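Local coordinates for protein purine nucleoside phosphorylase (Grouper iridovirus, PDB 3KHS) that probably catalyses the phosphorolysis of purine nucleosides in purine salvage, at residues G115-S120 with N240-N245; G124-V129 with Y182-G187. All coordinates share one frame; numbering follows the deposited sequence.

Contact 1 of 2, residues G115-S120 with N240-N245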
ATOM      1  N   GLY B 115       6.981 -18.975   1.299  1.00 29.19           N
ATOM      2  CA  GLY B 115       6.825 -19.651   0.029  1.00 28.10           C
ATOM      3  C   GLY B 115       8.026 -19.334  -0.836  1.00 30.38           C
ATOM      4  O   GLY B 115       8.390 -18.161  -0.987  1.00 31.70           O
ATOM      5  N   GLY B 116       8.665 -20.370  -1.375  1.00 29.43           N
ATOM      6  CA  GLY B 116       9.823 -20.145  -2.212  1.00 32.55           C
ATOM      7  C   GLY B 116       9.464 -19.783  -3.650  1.00 33.85           C
ATOM      8  O   GLY B 116       8.596 -20.397  -4.240  1.00 37.75           O
ATOM      9  N   LEU B 117      10.135 -18.778  -4.193  1.00 34.26           N
ATOM     10  CA  LEU B 117       9.933 -18.326  -5.555  1.00 34.22           C
ATOM     11  C   LEU B 117      11.181 -18.720  -6.359  1.00 40.13           C
ATOM     12  O   LEU B 117      11.099 -18.988  -7.557  1.00 42.34           O
ATOM     13  CB  LEU B 117       9.748 -16.810  -5.561  1.00 32.62           C
ATOM     14  CG  LEU B 117       8.466 -16.331  -4.847  1.00 34.52           C
ATOM     15  CD1 LEU B 117       8.575 -14.883  -4.456  1.00 26.81           C
ATOM     16  CD2 LEU B 117       7.243 -16.554  -5.757  1.00 29.58           C
ATOM     17  N   ASN B 118      12.331 -18.765  -5.688  1.00 38.91           N
ATOM     18  CA  ASN B 118      13.593 -19.128  -6.322  1.00 38.48           C
ATOM     19  C   ASN B 118      13.536 -20.554  -6.873  1.00 39.34           C
ATOM     20  O   ASN B 118      13.318 -21.507  -6.136  1.00 41.13           O
ATOM     21  CB  ASN B 118      14.741 -19.010  -5.317  1.00 37.07           C
ATOM     22  CG  ASN B 118      16.112 -19.110  -5.977  1.00 35.15           C
ATOM     23  OD1 ASN B 118      16.469 -20.131  -6.554  1.00 37.81           O
ATOM     24  ND2 ASN B 118      16.869 -18.047  -5.900  1.00 31.65           N
ATOM     25  N   PRO B 119      13.780 -20.713  -8.175  1.00 41.14           N
ATOM     26  CA  PRO B 119      13.757 -22.002  -8.886  1.00 43.81           C
ATOM     27  C   PRO B 119      14.480 -23.161  -8.215  1.00 43.62           C
ATOM     28  O   PRO B 119      14.087 -24.306  -8.380  1.00 46.60           O
ATOM     29  CB  PRO B 119      14.399 -21.677 -10.240  1.00 39.25           C
ATOM     30  CG  PRO B 119      14.163 -20.209 -10.401  1.00 41.41           C
ATOM     31  CD  PRO B 119      14.370 -19.659  -9.015  1.00 37.69           C
ATOM     32  N   SER B 120      15.536 -22.875  -7.468  1.00 40.95           N
ATOM     33  CA  SER B 120      16.296 -23.957  -6.854  1.00 44.51           C
ATOM     34  C   SER B 120      15.907 -24.316  -5.421  1.00 44.64           C
ATOM     35  O   SER B 120      16.478 -25.217  -4.828  1.00 44.32           O
ATOM     36  CB  SER B 120      17.788 -23.638  -6.915  1.00 41.71           C
ATOM     37  OG  SER B 120      18.020 -22.375  -6.346  1.00 47.83           O
ATOM     38  N   ASN B 240       6.852 -24.324   1.193  1.00 35.04           N
ATOM     39  CA  ASN B 240       6.284 -24.727  -0.085  1.00 34.75           C
ATOM     40  C   ASN B 240       7.020 -23.907  -1.137  1.00 32.84           C
ATOM     41  O   ASN B 240       7.688 -22.925  -0.802  1.00 31.37           O
ATOM     42  CB  ASN B 240       4.775 -24.420  -0.144  1.00 40.69           C
ATOM     43  CG  ASN B 240       4.485 -22.919  -0.282  1.00 51.88           C
ATOM     44  OD1 ASN B 240       4.390 -22.172   0.720  1.00 53.49           O
ATOM     45  ND2 ASN B 240       4.367 -22.463  -1.532  1.00 49.55           N
ATOM     46  N   VAL B 241       6.891 -24.313  -2.395  1.00 28.95           N
ATOM     47  CA  VAL B 241       7.551 -23.644  -3.495  1.00 37.13           C
ATOM     48  C   VAL B 241       6.570 -23.426  -4.623  1.00 35.97           C
ATOM     49  O   VAL B 241       5.718 -24.248  -4.875  1.00 31.24           O
ATOM     50  CB  VAL B 241       8.747 -24.462  -4.041  1.00 38.20           C
ATOM     51  CG1 VAL B 241       9.288 -23.791  -5.287  1.00 48.30           C
ATOM     52  CG2 VAL B 241       9.844 -24.551  -3.002  1.00 35.84           C
ATOM     53  N   ILE B 242       6.721 -22.301  -5.300  1.00 42.24           N
ATOM     54  CA  ILE B 242       5.843 -21.918  -6.382  1.00 46.10           C
ATOM     55  C   ILE B 242       6.477 -22.369  -7.677  1.00 49.08           C
ATOM     56  O   ILE B 242       7.666 -22.164  -7.876  1.00 53.24           O
ATOM     57  CB  ILE B 242       5.664 -20.392  -6.392  1.00 46.87           C
ATOM     58  CG1 ILE B 242       4.859 -19.951  -5.162  1.00 49.62           C
ATOM     59  CG2 ILE B 242       4.979 -19.948  -7.673  1.00 51.54           C
ATOM     60  CD1 ILE B 242       5.621 -19.919  -3.848  1.00 45.43           C
ATOM     61  N   ALA B 243       5.699 -22.996  -8.553  1.00 47.92           N
ATOM     62  CA  ALA B 243       6.248 -23.454  -9.827  1.00 48.03           C
ATOM     63  C   ALA B 243       6.600 -22.276 -10.733  1.00 47.40           C
ATOM     64  O   ALA B 243       6.271 -21.131 -10.445  1.00 47.30           O
ATOM     65  CB  ALA B 243       5.260 -24.372 -10.530  1.00 51.02           C
ATOM     66  N   SER B 244       7.269 -22.572 -11.836  1.00 49.54           N
ATOM     67  CA  SER B 244       7.678 -21.547 -12.775  1.00 51.59           C
ATOM     68  C   SER B 244       6.522 -20.728 -13.329  1.00 50.75           C
ATOM     69  O   SER B 244       6.703 -19.554 -13.614  1.00 53.95           O
ATOM     70  CB  SER B 244       8.477 -22.174 -13.920  1.00 53.75           C
ATOM     71  OG  SER B 244       7.790 -23.281 -14.473  1.00 56.30           O
ATOM     72  N   ASN B 245       5.343 -21.329 -13.474  1.00 50.49           N
ATOM     73  CA  ASN B 245       4.177 -20.612 -14.000  1.00 52.23           C
ATOM     74  C   ASN B 245       3.550 -19.686 -12.946  1.00 52.89           C
ATOM     75  O   ASN B 245       2.544 -19.010 -13.209  1.00 48.16           O
ATOM     76  CB  ASN B 245       3.132 -21.605 -14.488  1.00 47.10           C
ATOM     77  CG  ASN B 245       2.673 -22.516 -13.390  1.00 56.71           C
ATOM     78  OD1 ASN B 245       3.348 -22.641 -12.368  1.00 59.99           O
ATOM     79  ND2 ASN B 245       1.532 -23.171 -13.586  1.00 53.51           N
TER
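G116 O is met by several groups of the 240-245 segment. I242 N donates to G116 O at 2.9 Å. V241 CA adds a CA-H...O contact to G116 O at 3.5 Å. G116 N in turn gives an almost straight bond to N240 O, 2.8 Å long. This is a parallel pairing of the last residues of strands 107-116 and 231-241 in the central mixed sheet. In trimeric purine nucleoside phosphorylases such strand ends border the nucleoside pocket. A Tris molecule, probably from the crystallisation liquor, lies near G115 and may mark that pocket.

N240 CG sits between its own backbone N and carbonyl carbon (chi1 73°). Its amide lies by G115, with N240 OD1 3.6 Å from G115 CA. Past the strands, L117 and I242 lie side by side and point the same way. L117 CD2 is 4.2 Å from I242 CG1. Both side chains touch C203, in helix 200-208; C203 is disulfide-linked to C246. The loop then turns at N118, where N118 OD1 takes S120 N at 3.0 Å in an Asx turn and S120 OG as well.

Contact 2 of 2, residues G124-V129 with Y182-G187; sequences GDFMVV and YATHEG
D125 CG stands anti to its carbonyl carbon (chi1 -72°), and H185 CG does the same (chi1 -42°). The aspartate leans toward the second strand and the imidazole swings back to meet it. H185 NE2 then donates a nearly straight hydrogen bond to D125 OD2, 2.6 Å long. D125 OD2 lies in the plane of the H185 ring, at its edge, while NE2 meets OD2 from above the carboxylate plane. The two flat groups are turned 43° apart. R122 N also donates to OD2, so this oxygen is held twice. Y121 stacks on the H185 ring.

Next to this His-carboxylate pair the backbones form a parallel ladder, F126 with T184 through V129 with G187. It is part of the mixed, curled sheet of the phosphorylase fold. F126 N bonds to A183 O at 2.8 Å. H185 N bonds to F126 O at 2.8 Å. V128 N meets H185 O at 2.8 Å. G187 N closes the series on V128 O at 3.0 Å. M127 and H185 project from one face of the sheet. There M127 SD rests over the bare backbone of G187, 3.7 Å from G187 CA. F126, V128, T184 and E186 project from the other face, where V128 CG2 meets T184 CG2 at 4.2 Å. T184 OG1 bonds to M180 O, and E186 OE2 forms a salt bridge with R168.

Strand 126-129 is flanked by strand 184-191 and, antiparallel, by strand 231-241, to which M127 and V129 also bond. On the F126 face, helix 165-178 packs on V128 and T184, while helix 257-279 packs on F126.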
ATOM      1  N   GLY B 124      11.181 -27.517   2.526  1.00 41.46           N
ATOM      2  CA  GLY B 124      12.015 -28.075   3.574  1.00 34.17           C
ATOM      3  C   GLY B 124      13.313 -27.320   3.700  1.00 31.10           C
ATOM      4  O   GLY B 124      13.969 -27.393   4.751  1.00 32.71           O
ATOM      5  N   ASP B 125      13.681 -26.593   2.641  1.00 28.32           N
ATOM      6  CA  ASP B 125      14.920 -25.821   2.640  1.00 32.42           C
ATOM      7  C   ASP B 125      14.846 -24.644   3.611  1.00 37.83           C
ATOM      8  O   ASP B 125      13.776 -24.272   4.097  1.00 37.84           O
ATOM      9  CB  ASP B 125      15.224 -25.249   1.258  1.00 25.64           C
ATOM     10  CG  ASP B 125      15.661 -26.302   0.256  1.00 32.46           C
ATOM     11  OD1 ASP B 125      15.698 -27.501   0.618  1.00 29.87           O
ATOM     12  OD2 ASP B 125      15.966 -25.913  -0.901  1.00 28.96           O
ATOM     13  N   PHE B 126      16.009 -24.056   3.876  1.00 38.08           N
ATOM     14  CA  PHE B 126      16.127 -22.891   4.736  1.00 34.64           C
ATOM     15  C   PHE B 126      16.668 -21.759   3.877  1.00 34.38           C
ATOM     16  O   PHE B 126      17.547 -21.974   3.049  1.00 36.80           O
ATOM     17  CB  PHE B 126      17.137 -23.143   5.857  1.00 36.06           C
ATOM     18  CG  PHE B 126      16.640 -24.033   6.971  1.00 32.22           C
ATOM     19  CD1 PHE B 126      17.535 -24.552   7.902  1.00 33.91           C
ATOM     20  CD2 PHE B 126      15.304 -24.333   7.108  1.00 33.82           C
ATOM     21  CE1 PHE B 126      17.097 -25.354   8.948  1.00 33.62           C
ATOM     22  CE2 PHE B 126      14.861 -25.139   8.162  1.00 37.70           C
ATOM     23  CZ  PHE B 126      15.762 -25.646   9.078  1.00 34.56           C
ATOM     24  N   MET B 127      16.149 -20.554   4.058  1.00 39.13           N
ATOM     25  CA  MET B 127      16.684 -19.418   3.322  1.00 34.65           C
ATOM     26  C   MET B 127      17.087 -18.369   4.335  1.00 35.14           C
ATOM     27  O   MET B 127      16.240 -17.754   4.978  1.00 33.53           O
ATOM     28  CB  MET B 127      15.681 -18.781   2.356  1.00 30.10           C
ATOM     29  CG  MET B 127      16.337 -17.615   1.622  1.00 30.53           C
ATOM     30  SD  MET B 127      15.291 -16.506   0.730  1.00 29.11           S
ATOM     31  CE  MET B 127      14.825 -15.376   2.028  1.00 32.62           C
ATOM     32  N   VAL B 128      18.389 -18.194   4.482  1.00 35.88           N
ATOM     33  CA  VAL B 128      18.933 -17.199   5.375  1.00 33.15           C
ATOM     34  C   VAL B 128      18.650 -15.891   4.645  1.00 38.13           C
ATOM     35  O   VAL B 128      18.910 -15.789   3.437  1.00 39.31           O
ATOM     36  CB  VAL B 128      20.454 -17.431   5.548  1.00 37.11           C
ATOM     37  CG1 VAL B 128      21.114 -16.195   6.081  1.00 24.70           C
ATOM     38  CG2 VAL B 128      20.689 -18.612   6.478  1.00 30.12           C
ATOM     39  N   VAL B 129      18.131 -14.894   5.361  1.00 34.24           N
ATOM     40  CA  VAL B 129      17.774 -13.633   4.723  1.00 30.14           C
ATOM     41  C   VAL B 129      18.884 -12.615   4.610  1.00 34.54           C
ATOM     42  O   VAL B 129      19.463 -12.200   5.609  1.00 35.34           O
ATOM     43  CB  VAL B 129      16.556 -12.966   5.435  1.00 25.55           C
ATOM     44  CG1 VAL B 129      16.144 -11.713   4.694  1.00 20.67           C
ATOM     45  CG2 VAL B 129      15.410 -13.942   5.492  1.00 14.65           C
ATOM     46  N   TYR B 182      23.363 -28.015   1.483  1.00 32.24           N
ATOM     47  CA  TYR B 182      22.713 -28.155   0.186  1.00 35.51           C
ATOM     48  C   TYR B 182      21.258 -27.711   0.203  1.00 35.61           C
ATOM     49  O   TYR B 182      20.673 -27.442  -0.850  1.00 38.42           O
ATOM     50  CB  TYR B 182      22.823 -29.618  -0.292  1.00 32.76           C
ATOM     51  CG  TYR B 182      24.181 -29.942  -0.892  1.00 32.36           C
ATOM     52  CD1 TYR B 182      24.582 -29.362  -2.096  1.00 31.70           C
ATOM     53  CD2 TYR B 182      25.097 -30.756  -0.215  1.00 37.07           C
ATOM     54  CE1 TYR B 182      25.866 -29.570  -2.621  1.00 32.81           C
ATOM     55  CE2 TYR B 182      26.388 -30.977  -0.720  1.00 34.39           C
ATOM     56  CZ  TYR B 182      26.764 -30.375  -1.927  1.00 40.60           C
ATOM     57  OH  TYR B 182      28.034 -30.562  -2.434  1.00 36.43           O
ATOM     58  N   ALA B 183      20.709 -27.604   1.407  1.00 33.82           N
ATOM     59  CA  ALA B 183      19.311 -27.235   1.645  1.00 33.30           C
ATOM     60  C   ALA B 183      19.192 -25.848   2.260  1.00 34.58           C
ATOM     61  O   ALA B 183      18.095 -25.420   2.671  1.00 31.71           O
ATOM     62  CB  ALA B 183      18.678 -28.244   2.601  1.00 26.49           C
ATOM     63  N   THR B 184      20.317 -25.151   2.345  1.00 31.79           N
ATOM     64  CA  THR B 184      20.313 -23.824   2.934  1.00 29.33           C
ATOM     65  C   THR B 184      20.770 -22.822   1.909  1.00 31.72           C
ATOM     66  O   THR B 184      21.823 -22.970   1.307  1.00 35.36           O
ATOM     67  CB  THR B 184      21.241 -23.753   4.174  1.00 31.07           C
ATOM     68  OG1 THR B 184      20.859 -24.758   5.115  1.00 24.46           O
ATOM     69  CG2 THR B 184      21.119 -22.421   4.847  1.00 29.48           C
ATOM     70  N   HIS B 185      19.978 -21.780   1.728  1.00 35.20           N
ATOM     71  CA  HIS B 185      20.290 -20.746   0.759  1.00 34.07           C
ATOM     72  C   HIS B 185      20.399 -19.397   1.458  1.00 35.30           C
ATOM     73  O   HIS B 185      20.223 -19.294   2.678  1.00 34.94           O
ATOM     74  CB  HIS B 185      19.160 -20.695  -0.273  1.00 39.27           C
ATOM     75  CG  HIS B 185      18.675 -22.047  -0.713  1.00 36.44           C
ATOM     76  ND1 HIS B 185      19.265 -22.753  -1.739  1.00 40.41           N
ATOM     77  CD2 HIS B 185      17.660 -22.820  -0.264  1.00 41.70           C
ATOM     78  CE1 HIS B 185      18.631 -23.902  -1.906  1.00 38.26           C
ATOM     79  NE2 HIS B 185      17.653 -23.969  -1.024  1.00 45.00           N
ATOM     80  N   GLU B 186      20.706 -18.373   0.671  1.00 31.73           N
ATOM     81  CA  GLU B 186      20.798 -17.015   1.156  1.00 38.81           C
ATOM     82  C   GLU B 186      20.105 -16.180   0.094  1.00 36.66           C
ATOM     83  O   GLU B 186      20.534 -16.175  -1.043  1.00 37.43           O
ATOM     84  CB  GLU B 186      22.245 -16.567   1.315  1.00 38.81           C
ATOM     85  CG  GLU B 186      22.348 -15.138   1.773  1.00 43.63           C
ATOM     86  CD  GLU B 186      23.715 -14.795   2.296  1.00 54.29           C
ATOM     87  OE1 GLU B 186      24.698 -15.234   1.676  1.00 59.88           O
ATOM     88  OE2 GLU B 186      23.808 -14.078   3.315  1.00 51.99           O
ATOM     89  N   GLY B 187      19.025 -15.494   0.468  1.00 36.91           N
ATOM     90  CA  GLY B 187      18.296 -14.710  -0.503  1.00 35.37           C
ATOM     91  C   GLY B 187      17.450 -13.559   0.012  1.00 39.76           C
ATOM     92  O   GLY B 187      17.510 -13.159   1.191  1.00 35.65           O
TER

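From the N terminus, strand 107-116 is the first of the strands joined here, and it ends in contact 1. The chain then turns through the loop around S120 and enters strand 126-129, the first half of contact 2. After helix 165-178 it returns in strand 184-191, which closes the smaller loop of contact 2. It goes on through helices 200-208 and 219-227 to strand 231-241, whose end closes contact 1. Contact 2 is therefore nested inside contact 1. Strand 231-241 lies beside both 107-116 and 126-129, so the two contacts share one sheet. Their centres are about 13 Å apart, and S120 O packs 3.9 Å from H185 CE1.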